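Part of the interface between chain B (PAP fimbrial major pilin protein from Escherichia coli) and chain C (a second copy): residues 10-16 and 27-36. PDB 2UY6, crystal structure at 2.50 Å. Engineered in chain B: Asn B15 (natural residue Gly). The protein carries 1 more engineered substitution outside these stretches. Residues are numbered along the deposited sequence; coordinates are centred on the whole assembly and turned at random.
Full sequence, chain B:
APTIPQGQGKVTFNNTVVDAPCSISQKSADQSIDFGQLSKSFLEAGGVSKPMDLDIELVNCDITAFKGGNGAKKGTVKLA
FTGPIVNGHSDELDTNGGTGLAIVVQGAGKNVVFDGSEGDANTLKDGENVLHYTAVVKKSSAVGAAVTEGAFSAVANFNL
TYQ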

# COMPACT_ATOMS: atom_id res chain seq x y z
N LYS B 10 24.63 -21.22 -3.37
CA LYS B 10 23.19 -20.87 -3.47
C LYS B 10 22.92 -19.37 -3.41
O LYS B 10 23.72 -18.59 -2.89
CB LYS B 10 22.39 -21.55 -2.36
CG LYS B 10 22.79 -21.13 -0.95
CD LYS B 10 21.69 -21.50 0.04
CE LYS B 10 21.90 -20.85 1.40
NZ LYS B 10 20.70 -21.05 2.26
N VAL B 11 21.77 -18.98 -3.96
CA VAL B 11 21.35 -17.59 -3.94
C VAL B 11 19.94 -17.61 -3.38
O VAL B 11 19.11 -18.42 -3.79
CB VAL B 11 21.40 -16.96 -5.34
CG1 VAL B 11 20.68 -17.83 -6.33
CG2 VAL B 11 20.76 -15.57 -5.31
N THR B 12 19.69 -16.75 -2.41
CA THR B 12 18.38 -16.66 -1.80
C THR B 12 17.79 -15.29 -2.14
O THR B 12 18.41 -14.26 -1.89
CB THR B 12 18.47 -16.82 -0.29
OG1 THR B 12 19.07 -18.08 0.02
CG2 THR B 12 17.08 -16.77 0.33
N PHE B 13 16.59 -15.30 -2.73
CA PHE B 13 15.91 -14.07 -3.11
C PHE B 13 14.85 -13.72 -2.09
O PHE B 13 14.06 -14.57 -1.69
CB PHE B 13 15.27 -14.21 -4.50
CG PHE B 13 16.23 -14.63 -5.58
CD1 PHE B 13 16.50 -15.98 -5.80
CD2 PHE B 13 16.88 -13.68 -6.36
CE1 PHE B 13 17.40 -16.38 -6.79
CE2 PHE B 13 17.77 -14.07 -7.36
CZ PHE B 13 18.04 -15.41 -7.57
N ASN B 14 14.84 -12.46 -1.66
CA ASN B 14 13.87 -12.00 -0.68
C ASN B 14 13.08 -10.78 -1.13
O ASN B 14 13.62 -9.88 -1.79
CB ASN B 14 14.55 -11.67 0.64
CG ASN B 14 15.07 -12.89 1.34
OD1 ASN B 14 14.30 -13.77 1.73
ND2 ASN B 14 16.39 -12.98 1.49
N ASN B 15 11.81 -10.75 -0.78
CA ASN B 15 10.98 -9.62 -1.13
C ASN B 15 9.74 -9.63 -0.26
O ASN B 15 9.46 -10.61 0.42
CB ASN B 15 10.58 -9.68 -2.61
CG ASN B 15 9.44 -10.63 -2.86
OD1 ASN B 15 8.29 -10.34 -2.52
ND2 ASN B 15 9.73 -11.77 -3.46
N THR B 16 9.01 -8.54 -0.28
CA THR B 16 7.81 -8.45 0.53
C THR B 16 6.71 -7.82 -0.32
O THR B 16 6.99 -7.02 -1.22
CB THR B 16 8.14 -7.65 1.81
OG1 THR B 16 7.83 -8.45 2.95
CG2 THR B 16 7.40 -6.33 1.85
N LYS C 27 32.01 -15.43 -0.80
CA LYS C 27 30.87 -14.53 -0.80
C LYS C 27 29.81 -14.89 -1.84
O LYS C 27 28.61 -14.68 -1.62
CB LYS C 27 31.34 -13.09 -1.04
CG LYS C 27 30.32 -12.04 -0.64
CD LYS C 27 30.75 -10.64 -1.06
CE LYS C 27 30.61 -10.46 -2.56
NZ LYS C 27 30.90 -9.06 -2.96
N SER C 28 30.24 -15.42 -2.98
CA SER C 28 29.31 -15.80 -4.05
C SER C 28 28.64 -17.15 -3.82
O SER C 28 27.52 -17.37 -4.30
CB SER C 28 30.04 -15.84 -5.39
OG SER C 28 30.58 -14.58 -5.72
N ALA C 29 29.31 -18.05 -3.10
CA ALA C 29 28.75 -19.38 -2.85
C ALA C 29 27.43 -19.32 -2.09
O ALA C 29 26.56 -20.16 -2.29
CB ALA C 29 29.77 -20.23 -2.09
N ASP C 30 27.29 -18.34 -1.21
CA ASP C 30 26.07 -18.20 -0.42
C ASP C 30 25.71 -16.72 -0.36
O ASP C 30 26.18 -16.00 0.52
CB ASP C 30 26.31 -18.74 0.99
CG ASP C 30 25.04 -18.78 1.82
OD1 ASP C 30 24.14 -17.94 1.58
OD2 ASP C 30 24.94 -19.65 2.72
N GLN C 31 24.87 -16.27 -1.28
CA GLN C 31 24.48 -14.86 -1.28
C GLN C 31 22.98 -14.62 -1.20
O GLN C 31 22.17 -15.53 -1.46
CB GLN C 31 25.05 -14.16 -2.53
CG GLN C 31 24.70 -14.84 -3.85
CD GLN C 31 25.32 -14.16 -5.06
OE1 GLN C 31 24.97 -13.03 -5.41
NE2 GLN C 31 26.26 -14.84 -5.70
N SER C 32 22.62 -13.40 -0.81
CA SER C 32 21.22 -13.00 -0.68
C SER C 32 20.92 -11.73 -1.46
O SER C 32 21.75 -10.82 -1.56
CB SER C 32 20.86 -12.77 0.79
OG SER C 32 20.72 -13.99 1.48
N ILE C 33 19.71 -11.69 -2.01
CA ILE C 33 19.24 -10.54 -2.76
C ILE C 33 17.90 -10.12 -2.16
O ILE C 33 16.99 -10.95 -1.99
CB ILE C 33 19.05 -10.88 -4.25
CG1 ILE C 33 20.39 -11.22 -4.89
CG2 ILE C 33 18.43 -9.69 -4.98
CD1 ILE C 33 20.28 -11.71 -6.32
N ASP C 34 17.79 -8.85 -1.81
CA ASP C 34 16.57 -8.33 -1.22
C ASP C 34 15.97 -7.28 -2.15
O ASP C 34 16.52 -6.19 -2.31
CB ASP C 34 16.86 -7.70 0.15
CG ASP C 34 15.59 -7.52 0.99
OD1 ASP C 34 14.48 -7.47 0.43
OD2 ASP C 34 15.72 -7.42 2.23
N PHE C 35 14.83 -7.60 -2.74
CA PHE C 35 14.15 -6.68 -3.64
C PHE C 35 13.33 -5.65 -2.88
O PHE C 35 12.84 -4.68 -3.47
CB PHE C 35 13.24 -7.45 -4.60
CG PHE C 35 13.97 -8.36 -5.54
CD1 PHE C 35 14.14 -9.71 -5.24
CD2 PHE C 35 14.48 -7.87 -6.74
CE1 PHE C 35 14.81 -10.56 -6.12
CE2 PHE C 35 15.14 -8.71 -7.63
CZ PHE C 35 15.30 -10.06 -7.32
N GLY C 36 13.17 -5.86 -1.57
CA GLY C 36 12.42 -4.92 -0.75
C GLY C 36 10.91 -5.12 -0.74
O GLY C 36 10.42 -6.23 -1.01
O HOH W 1 21.70 -18.05 0.16
O HOH W 2 18.29 -14.56 2.75

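The strand of chain B, residues 11-16, lies alongside strand 31-36 of chain C in a parallel pairing, with their N-to-C directions only 17° apart, and an almost unbroken ladder of backbone hydrogen bonds joins two copies of the pilin. At its start the ladder is unusually tight: Lys B10 N donates to Ala C29 O at 2.5 Å, a very short bond. Because a residue in a parallel pairing bonds to the neighbours of its partner, the chain B residues that contribute both N and O alternate with those that contribute neither. Gln C31 N donates to Lys B10 O (3.0 Å), Thr B12 N to Gln C31 O (2.9 Å), Ile C33 N to Thr B12 O (2.9 Å), Asn B14 N to Ile C33 O (2.6 Å) and Phe C35 N to Asn B14 O (2.8 Å). Thr B16 N closes the series on Gly C36 O (2.8 Å). Between these bonds, CA-H...O contacts such as Val B11 CA to Gln C31 O (3.3 Å) keep the backbones close.

Val B11, Phe B13, Gln C31 and Ile C33 share one face of the sheet. Here Ile C33 CD1 packs 4.0 Å from Val B11 CG2 and 3.6 Å from Phe B13 CE2, so its extended side chain (chi1 m, chi2 t) touches two apolar residues of the other chain. The aromatic rings meet edge to edge, with Phe B13 CD2 3.8 Å from Phe C35 CE1. These apolar residues are buried, as suits their chemistry. Gln C31 reaches back along its own chain, its NE2 donating to Ser C28 O at 3.2 Å.

Thr B12, Asn B14, Ser C32 and Asp C34 occupy the other face, where polar groups can bind solvent. Water 1 accepts from Thr B12 OG1 (2.6 Å) and donates to Asp C30 OD1 (2.8 Å) and Gln C31 O (3.0 Å). Water 2 links Asn B14 ND2 and Ser C32 OG, each 2.8 Å from its oxygen, across a pair too far apart for a direct bond. Lys B10 NZ lies 4.5 Å from Asp C30 OD2, beyond a salt bridge, although the charges are complementary.

The engineered Asn B15 brings its CB to 4.0 Å from Phe C35 CB. Nearby, Asp C34 OD1 accepts from Gly C36 N (2.9 Å), bracing the backbone where Gly C36 adopts phi/psi of 84/-157°; a CB there would jam against the preceding carbonyl O. Altogether the two stretches bury 651 Å².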